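Local coordinates for protein BIM1 (Saccharomyces cerevisiae, PDB 4E61) that binds microtubules, with preference for their plus ends, and takes part in spindle orientation during mitosis, at residues Leu54-Thr57 and Thr58-Leu61; Gly32-Ser35 and Thr36-Glu40; Ala8-Ala11 and Glu12-Lys15; Glu18-Gly21 and Ser22-Glu26. All coordinates share one frame; numbering follows the deposited sequence.

Contact 1 of 4, residues Leu54-Thr57 and Thr58-Leu61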
loop_
_atom_site.group_PDB
_atom_site.type_symbol
_atom_site.label_atom_id
_atom_site.label_comp_id
_atom_site.label_asym_id
_atom_site.label_seq_id
_atom_site.Cartn_x
_atom_site.Cartn_y
_atom_site.Cartn_z
ATOM N N LEU A 54 -5.253 -5.832 -22.639
ATOM C CA LEU A 54 -5.541 -7.156 -23.173
ATOM C C LEU A 54 -7.049 -7.380 -23.380
ATOM O O LEU A 54 -7.450 -7.857 -24.437
ATOM C CB LEU A 54 -4.924 -8.236 -22.259
ATOM C CG LEU A 54 -5.248 -9.708 -22.590
ATOM C CD1 LEU A 54 -4.611 -10.165 -23.911
ATOM C CD2 LEU A 54 -4.881 -10.608 -21.456
ATOM N N VAL A 55 -7.873 -7.003 -22.392
ATOM C CA VAL A 55 -9.335 -7.143 -22.442
ATOM C C VAL A 55 -9.919 -6.319 -23.573
ATOM O O VAL A 55 -10.697 -6.870 -24.359
ATOM C CB VAL A 55 -9.992 -6.850 -21.070
ATOM C CG1 VAL A 55 -11.475 -6.482 -21.195
ATOM C CG2 VAL A 55 -9.807 -8.036 -20.145
ATOM N N HIS A 56 -9.519 -5.032 -23.686
ATOM C CA HIS A 56 -10.018 -4.168 -24.750
ATOM C C HIS A 56 -9.553 -4.552 -26.160
ATOM O O HIS A 56 -10.377 -4.594 -27.076
ATOM C CB HIS A 56 -9.863 -2.683 -24.408
ATOM C CG HIS A 56 -10.674 -2.307 -23.211
ATOM N ND1 HIS A 56 -12.043 -2.555 -23.155
ATOM C CD2 HIS A 56 -10.278 -1.762 -22.040
ATOM C CE1 HIS A 56 -12.428 -2.147 -21.961
ATOM N NE2 HIS A 56 -11.400 -1.658 -21.253
ATOM N N THR A 57 -8.267 -4.906 -26.307
ATOM C CA THR A 57 -7.675 -5.373 -27.552
ATOM C C THR A 57 -8.415 -6.618 -28.078
ATOM O O THR A 57 -8.801 -6.637 -29.247
ATOM C CB THR A 57 -6.176 -5.583 -27.333
ATOM O OG1 THR A 57 -5.570 -4.299 -27.207
ATOM C CG2 THR A 57 -5.513 -6.369 -28.448
ATOM N N THR A 58 -8.642 -7.640 -27.226
ATOM C CA THR A 58 -9.352 -8.826 -27.700
ATOM C C THR A 58 -10.826 -8.603 -27.917
ATOM O O THR A 58 -11.414 -9.322 -28.708
ATOM C CB THR A 58 -8.953 -10.166 -27.051
ATOM O OG1 THR A 58 -9.952 -10.638 -26.149
ATOM C CG2 THR A 58 -7.551 -10.184 -26.492
ATOM N N GLN A 59 -11.415 -7.593 -27.261
ATOM C CA GLN A 59 -12.814 -7.216 -27.482
ATOM C C GLN A 59 -12.964 -6.580 -28.869
ATOM O O GLN A 59 -13.980 -6.804 -29.534
ATOM C CB GLN A 59 -13.289 -6.235 -26.419
ATOM C CG GLN A 59 -14.396 -6.812 -25.563
ATOM C CD GLN A 59 -14.602 -6.021 -24.310
ATOM O OE1 GLN A 59 -14.352 -4.804 -24.247
ATOM N NE2 GLN A 59 -15.061 -6.707 -23.276
ATOM N N ASP A 60 -11.940 -5.805 -29.296
ATOM C CA ASP A 60 -11.894 -5.177 -30.609
ATOM C C ASP A 60 -11.825 -6.244 -31.716
ATOM O O ASP A 60 -12.533 -6.109 -32.706
ATOM C CB ASP A 60 -10.740 -4.160 -30.688
ATOM C CG ASP A 60 -10.913 -2.938 -29.790
ATOM O OD1 ASP A 60 -11.991 -2.818 -29.132
ATOM O OD2 ASP A 60 -9.969 -2.111 -29.723
ATOM N N LEU A 61 -11.101 -7.351 -31.505
ATOM C CA LEU A 61 -11.033 -8.442 -32.478
ATOM C C LEU A 61 -12.335 -9.269 -32.531
ATOM O O LEU A 61 -12.657 -9.811 -33.585
ATOM C CB LEU A 61 -9.826 -9.356 -32.219
ATOM C CG LEU A 61 -8.465 -8.708 -31.966
ATOM C CD1 LEU A 61 -7.403 -9.775 -31.772
ATOM C CD2 LEU A 61 -8.066 -7.766 -33.096
#
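H56 and Q59, one helical turn apart, lie side by side and point the same way. The ring offers its edge: ND1 of H56 donates near the ring plane to OE1 of Q59 in a weak bond, 3.4 Å long and bent to 141° at the hydrogen, with ring and amide planes turned 63° apart. The other end of the amide has a partner of its own: NE2 of Q59 is hydrogen-bonded to the E93 carboxylate on helix 84-101. The extended chain beyond CG of Q59 carries the amide out to that helix. With a leucine in place of Q59, E93 would probably lose its amide donor and the H56 edge its acceptor. This stretch of helix 2-63 belongs to the EB1-like motif, a dimeric helical bundle in which V55 meets V92 and T58 meets V89 of the same chain, while L54, V55 and T58 pack on F88 of the second subunit. Backbone amides are satisfied i to i+4: N of T58 reaches O of L54 at 3.0 Å and 167°, and N of D60 reaches O of H56 at 3.0 Å. OD1 of D60 stands 3.2 Å from the same H56 O, acceptor against acceptor, without a bond. OG1 of T57 turns back to I53 O. On the bundle side, CG2 of T58 rests 3.1 Å from L54 O and 3.9 Å from CD1 of L54.

Contact 2 of 4, residues Gly32-Ser35 and Thr36-Glu40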
loop_
_atom_site.group_PDB
_atom_site.type_symbol
_atom_site.label_atom_id
_atom_site.label_comp_id
_atom_site.label_asym_id
_atom_site.label_seq_id
_atom_site.Cartn_x
_atom_site.Cartn_y
_atom_site.Cartn_z
ATOM N N GLY A 32 9.376 3.544 5.856
ATOM C CA GLY A 32 9.682 2.253 5.265
ATOM C C GLY A 32 8.417 1.469 4.968
ATOM O O GLY A 32 8.345 0.812 3.931
ATOM N N THR A 33 7.404 1.531 5.863
ATOM C CA THR A 33 6.132 0.852 5.620
ATOM C C THR A 33 5.280 1.534 4.539
ATOM O O THR A 33 4.614 0.826 3.787
ATOM C CB THR A 33 5.393 0.313 6.877
ATOM O OG1 THR A 33 3.993 0.171 6.592
ATOM C CG2 THR A 33 5.538 1.180 8.078
ATOM N N VAL A 34 5.336 2.879 4.425
ATOM C CA VAL A 34 4.598 3.624 3.393
ATOM C C VAL A 34 5.237 3.314 2.019
ATOM O O VAL A 34 4.516 3.026 1.056
ATOM C CB VAL A 34 4.507 5.156 3.696
ATOM C CG1 VAL A 34 4.074 5.950 2.461
ATOM C CG2 VAL A 34 3.566 5.431 4.864
ATOM N N SER A 35 6.585 3.331 1.961
ATOM C CA SER A 35 7.387 3.034 0.770
ATOM C C SER A 35 7.103 1.620 0.207
ATOM O O SER A 35 6.926 1.504 -1.001
ATOM C CB SER A 35 8.873 3.193 1.068
ATOM O OG SER A 35 9.630 3.071 -0.121
ATOM N N THR A 36 7.027 0.573 1.072
ATOM C CA THR A 36 6.722 -0.802 0.662
ATOM C C THR A 36 5.297 -0.869 0.055
ATOM O O THR A 36 5.127 -1.447 -1.023
ATOM C CB THR A 36 6.955 -1.825 1.805
ATOM O OG1 THR A 36 8.342 -1.972 2.069
ATOM C CG2 THR A 36 6.364 -3.177 1.514
ATOM N N LEU A 37 4.308 -0.258 0.734
ATOM C CA LEU A 37 2.923 -0.212 0.300
ATOM C C LEU A 37 2.767 0.520 -1.039
ATOM O O LEU A 37 1.957 0.102 -1.877
ATOM C CB LEU A 37 2.023 0.403 1.382
ATOM C CG LEU A 37 1.755 -0.449 2.633
ATOM C CD1 LEU A 37 1.257 0.423 3.788
ATOM C CD2 LEU A 37 0.746 -1.563 2.352
ATOM N N GLU A 38 3.578 1.563 -1.268
ATOM C CA GLU A 38 3.559 2.319 -2.526
ATOM C C GLU A 38 4.241 1.570 -3.677
ATOM O O GLU A 38 3.845 1.737 -4.833
ATOM C CB GLU A 38 4.155 3.724 -2.345
ATOM C CG GLU A 38 3.209 4.660 -1.609
ATOM C CD GLU A 38 3.758 6.019 -1.214
ATOM O OE1 GLU A 38 4.995 6.214 -1.271
ATOM O OE2 GLU A 38 2.942 6.886 -0.827
ATOM N N ILE A 39 5.257 0.739 -3.356
ATOM C CA ILE A 39 5.970 -0.096 -4.331
ATOM C C ILE A 39 5.043 -1.217 -4.784
ATOM O O ILE A 39 4.986 -1.451 -5.981
ATOM C CB ILE A 39 7.352 -0.601 -3.828
ATOM C CG1 ILE A 39 8.369 0.565 -3.731
ATOM C CG2 ILE A 39 7.898 -1.712 -4.726
ATOM C CD1 ILE A 39 9.574 0.262 -2.776
ATOM N N GLU A 40 4.282 -1.855 -3.841
ATOM C CA GLU A 40 3.305 -2.916 -4.105
ATOM C C GLU A 40 2.257 -2.411 -5.066
ATOM O O GLU A 40 1.962 -3.060 -6.076
ATOM C CB GLU A 40 2.590 -3.338 -2.826
ATOM C CG GLU A 40 3.377 -4.246 -1.907
ATOM C CD GLU A 40 2.658 -4.704 -0.652
ATOM O OE1 GLU A 40 3.092 -5.721 -0.065
ATOM O OE2 GLU A 40 1.651 -4.066 -0.264
#
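V34 and E38 run side by side along helix 2-63, in the parallel two-stranded coiled coil of the EB1 C-terminal region. The close-packed side faces the partner chain: V34 meets V34, and buried L37 meets L37, of the second subunit, two layers three residues apart, and T33 also touches V34 of that chain. Further on, E40 joins R41 of the second subunit in a salt bridge across the dimer. Within this helix L37 folds back over the preceding turn. With CG anti to its carbonyl carbon (chi1 -72°), it sets CG 3.3 Å from T33 O and CD1 3.9 Å from OG1 of T33, the two side chains lying alongside. The outer side is looser and more polar. The E38 carboxylate, on an extended chain, lies against a methyl of V34, OE2 to CG1 3.6 Å, a contact of carboxylate oxygen with methyl. Exposed T36 supplies a second donor to the turn before: both its N, at 3.2 Å, and its OG1, weakly, bond to O of G32. I39, exposed in the dimer, bends back along S35, its CG1 3.2 Å from S35 O and its CD1 3.9 Å from S35 OG.

Contact 3 of 4, residues Ala8-Ala11 and Glu12-Lys15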
loop_
_atom_site.group_PDB
_atom_site.type_symbol
_atom_site.label_atom_id
_atom_site.label_comp_id
_atom_site.label_asym_id
_atom_site.label_seq_id
_atom_site.Cartn_x
_atom_site.Cartn_y
_atom_site.Cartn_z
ATOM N N ALA A 8 17.500 16.337 39.066
ATOM C CA ALA A 8 16.174 15.889 38.628
ATOM C C ALA A 8 15.786 16.437 37.241
ATOM O O ALA A 8 15.236 15.675 36.439
ATOM C CB ALA A 8 15.119 16.261 39.643
ATOM N N ILE A 9 16.100 17.728 36.939
ATOM C CA ILE A 9 15.736 18.285 35.634
ATOM C C ILE A 9 16.661 17.839 34.498
ATOM O O ILE A 9 16.191 17.654 33.373
ATOM C CB ILE A 9 15.212 19.761 35.579
ATOM C CG1 ILE A 9 16.207 20.801 35.091
ATOM C CG2 ILE A 9 14.480 20.183 36.838
ATOM C CD1 ILE A 9 17.333 21.163 35.990
ATOM N N GLN A 10 17.940 17.578 34.815
ATOM C CA GLN A 10 18.917 17.033 33.880
ATOM C C GLN A 10 18.520 15.599 33.471
ATOM O O GLN A 10 18.703 15.221 32.306
ATOM C CB GLN A 10 20.314 17.041 34.517
ATOM C CG GLN A 10 21.446 16.433 33.678
ATOM C CD GLN A 10 21.705 17.186 32.404
ATOM O OE1 GLN A 10 21.284 16.764 31.318
ATOM N NE2 GLN A 10 22.373 18.328 32.516
ATOM N N ALA A 11 17.982 14.815 34.430
ATOM C CA ALA A 11 17.517 13.453 34.219
ATOM C C ALA A 11 16.293 13.452 33.294
ATOM O O ALA A 11 16.246 12.649 32.372
ATOM C CB ALA A 11 17.195 12.790 35.544
ATOM N N GLU A 12 15.337 14.381 33.510
ATOM C CA GLU A 12 14.143 14.564 32.676
ATOM C C GLU A 12 14.559 14.928 31.249
ATOM O O GLU A 12 13.961 14.434 30.286
ATOM C CB GLU A 12 13.256 15.706 33.220
ATOM C CG GLU A 12 12.494 15.399 34.504
ATOM C CD GLU A 12 12.058 16.610 35.322
ATOM O OE1 GLU A 12 11.385 17.507 34.761
ATOM O OE2 GLU A 12 12.363 16.645 36.539
ATOM N N LEU A 13 15.593 15.781 31.119
ATOM C CA LEU A 13 16.083 16.232 29.821
ATOM C C LEU A 13 16.722 15.101 29.015
ATOM O O LEU A 13 16.365 14.928 27.846
ATOM C CB LEU A 13 17.008 17.459 29.935
ATOM C CG LEU A 13 17.686 17.944 28.626
ATOM C CD1 LEU A 13 16.666 18.397 27.554
ATOM C CD2 LEU A 13 18.724 18.990 28.904
ATOM N N THR A 14 17.640 14.312 29.644
ATOM C CA THR A 14 18.284 13.199 28.944
ATOM C C THR A 14 17.291 12.083 28.626
ATOM O O THR A 14 17.413 11.445 27.583
ATOM C CB THR A 14 19.615 12.752 29.579
ATOM O OG1 THR A 14 19.361 11.928 30.690
ATOM C CG2 THR A 14 20.545 13.913 29.943
ATOM N N LYS A 15 16.272 11.908 29.480
ATOM C CA LYS A 15 15.205 10.940 29.247
ATOM C C LYS A 15 14.357 11.405 28.072
ATOM O O LYS A 15 13.966 10.562 27.273
ATOM C CB LYS A 15 14.323 10.735 30.480
ATOM C CG LYS A 15 13.686 9.348 30.503
ATOM C CD LYS A 15 12.499 9.309 31.426
ATOM C CE LYS A 15 11.807 7.966 31.445
ATOM N NZ LYS A 15 10.520 8.033 32.194
#
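Near the start of the long coiled-coil helix 2-63, A8 and E12 meet one turn apart, and Q10 meets T14 on another side of the same turns. N of E12 is hydrogen-bonded to O of A8 at 3.2 Å, the ordinary helical bond. The glutamate chain leans back toward that carbonyl: CG stands anti to the carbonyl carbon (chi1 -72°), the chain runs on extended, and OE2 ends 3.0 Å from A8 O. Two acceptors face each other here, so the approach is no bond and, if the carboxylate is charged, is likely to be unfavourable. The methyl CG2 of I9 comes within 4.1 Å of the same OE2, the two side chains crossing at a slant. On the Q10 side the glutamine leaves the backbone with CG anti to N, then bends at chi2 (64°), so that its amide swings along the helix toward the next turn. OE1 of Q10 ends 3.3 Å from CG2 of T14, a contact of oxygen with methyl, and 4.2 Å from CD2 of L13. N of T14 bonds to O of Q10 at 3.0 Å with an angle of 165°, and N of L13 bonds to O of I9. The interface with the second subunit lies on the side of I9 and L13: I9 packs on I9 of that chain, Q10 also on I9, E12 on L13 and L13 on S16. Although S16 is polar, the four-then-three spacing of I9, L13 and S16 fits the heptads of a parallel, in-register two-stranded coiled coil.

Contact 4 of 4, residues Glu18-Gly21 and Ser22-Glu26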
loop_
_atom_site.group_PDB
_atom_site.type_symbol
_atom_site.label_atom_id
_atom_site.label_comp_id
_atom_site.label_asym_id
_atom_site.label_seq_id
_atom_site.Cartn_x
_atom_site.Cartn_y
_atom_site.Cartn_z
ATOM N N GLU A 18 16.109 10.834 24.711
ATOM C CA GLU A 18 16.062 9.401 24.413
ATOM C C GLU A 18 14.735 9.060 23.752
ATOM O O GLU A 18 14.707 8.196 22.879
ATOM C CB GLU A 18 16.236 8.567 25.686
ATOM C CG GLU A 18 17.668 8.472 26.184
ATOM C CD GLU A 18 17.878 7.590 27.403
ATOM O OE1 GLU A 18 16.879 7.100 27.979
ATOM O OE2 GLU A 18 19.056 7.385 27.779
ATOM N N THR A 19 13.626 9.711 24.184
ATOM C CA THR A 19 12.326 9.513 23.558
ATOM C C THR A 19 12.350 10.124 22.140
ATOM O O THR A 19 11.936 9.436 21.211
ATOM C CB THR A 19 11.109 9.800 24.452
ATOM O OG1 THR A 19 10.527 11.050 24.141
ATOM C CG2 THR A 19 11.338 9.573 25.939
ATOM N N ILE A 20 12.952 11.330 21.940
ATOM C CA ILE A 20 13.057 11.853 20.571
ATOM C C ILE A 20 13.803 10.841 19.674
ATOM O O ILE A 20 13.307 10.520 18.602
ATOM C CB ILE A 20 13.428 13.360 20.328
ATOM C CG1 ILE A 20 14.772 13.562 19.634
ATOM C CG2 ILE A 20 13.211 14.302 21.503
ATOM C CD1 ILE A 20 14.652 14.143 18.286
ATOM N N GLY A 21 14.895 10.264 20.198
ATOM C CA GLY A 21 15.688 9.238 19.529
ATOM C C GLY A 21 14.860 8.047 19.084
ATOM O O GLY A 21 14.936 7.639 17.923
ATOM N N SER A 22 14.021 7.520 19.993
ATOM C CA SER A 22 13.131 6.394 19.705
ATOM C C SER A 22 11.935 6.769 18.799
ATOM O O SER A 22 11.438 5.903 18.077
ATOM C CB SER A 22 12.682 5.696 20.986
ATOM O OG SER A 22 11.536 6.307 21.561
ATOM N N LEU A 23 11.481 8.049 18.836
ATOM C CA LEU A 23 10.383 8.543 17.989
ATOM C C LEU A 23 10.870 8.717 16.561
ATOM O O LEU A 23 10.094 8.514 15.631
ATOM C CB LEU A 23 9.771 9.863 18.496
ATOM C CG LEU A 23 8.970 9.843 19.799
ATOM C CD1 LEU A 23 8.547 11.261 20.188
ATOM C CD2 LEU A 23 7.759 8.922 19.717
ATOM N N ASN A 24 12.156 9.088 16.382
ATOM C CA ASN A 24 12.785 9.216 15.065
ATOM C C ASN A 24 12.928 7.839 14.403
ATOM O O ASN A 24 12.756 7.743 13.191
ATOM C CB ASN A 24 14.143 9.916 15.162
ATOM C CG ASN A 24 14.069 11.424 15.245
ATOM O OD1 ASN A 24 13.041 12.048 14.958
ATOM N ND2 ASN A 24 15.178 12.048 15.609
ATOM N N GLU A 25 13.197 6.773 15.207
ATOM C CA GLU A 25 13.310 5.382 14.757
ATOM C C GLU A 25 11.960 4.916 14.236
ATOM O O GLU A 25 11.905 4.321 13.156
ATOM C CB GLU A 25 13.810 4.445 15.877
ATOM C CG GLU A 25 15.163 4.803 16.481
ATOM C CD GLU A 25 16.396 4.715 15.598
ATOM O OE1 GLU A 25 17.280 3.884 15.908
ATOM O OE2 GLU A 25 16.512 5.515 14.639
ATOM N N GLU A 26 10.867 5.235 14.977
ATOM C CA GLU A 26 9.482 4.930 14.587
ATOM C C GLU A 26 9.139 5.584 13.251
ATOM O O GLU A 26 8.607 4.907 12.385
ATOM C CB GLU A 26 8.491 5.396 15.649
ATOM C CG GLU A 26 8.295 4.395 16.768
ATOM C CD GLU A 26 7.037 4.600 17.586
ATOM O OE1 GLU A 26 5.974 4.887 16.986
ATOM O OE2 GLU A 26 7.109 4.441 18.826
#
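I20 and N24 lie side by side and point the same way, the isoleucine's terminal methyl against the asparagine's amide. CD1 of I20 sits 3.4 Å from ND2 of N24 and 4.1 Å from its CG, a contact of methyl with amide nitrogen. N24 has CG anti to the carbonyl carbon (chi1 -81°), which folds the amide back over the preceding turn, with ND2 3.8 Å from I20 O; that carbonyl takes its hydrogen bond from the backbone N of N24 instead, at 2.9 Å. N24 also packs on L23 of the second subunit. Were N24 an alanine, the I20 methyl and that neighbouring leucine would probably lose the amide they rest on, opening a gap at the edge of the interface. Round the helix, S22 holds its hydroxyl between its own N and carbonyl carbon (chi1 86°), from where OG donates to O of T19 at 3.2 Å, lying in the carbonyl plane on a lone pair. The same oxygen accepts N of L23 at 2.8 Å, almost in line with the carbonyl bond, so two donors arriving from different directions grip it. L23 leans over this carbonyl as well, CG 3.3 Å from T19 O. On the exposed side CG of E25 lies 3.2 Å from G21 O, and the chain beyond it bends at chi2. Toward the partner chain, T19 and I20 pack on I20 of the second subunit. I20 thus meets its own counterpart and L23, three residues on, packs on I27 of that chain, consistent with successive core layers in the heptad pattern of a parallel dimeric coiled coil.

From the N terminus the order is contact 3, contact 4, contact 2 and contact 1, all on the single helix 2-63. Each joins adjacent turns of that helix, so none closes a loop, and none nests in or crosses another. Contacts 3 and 4 are near neighbours, their centres about 16 Å apart; contact 2 lies about 21 Å beyond contact 4, close to the middle of the chain, and contact 1 about 32 Å further, between centres. Contacts 3, 4 and 2 follow the coiled-coil stem, where helix meets the same helix of the second subunit. Contact 1 reaches the bundle, where helix 84-101 of both chains joins in.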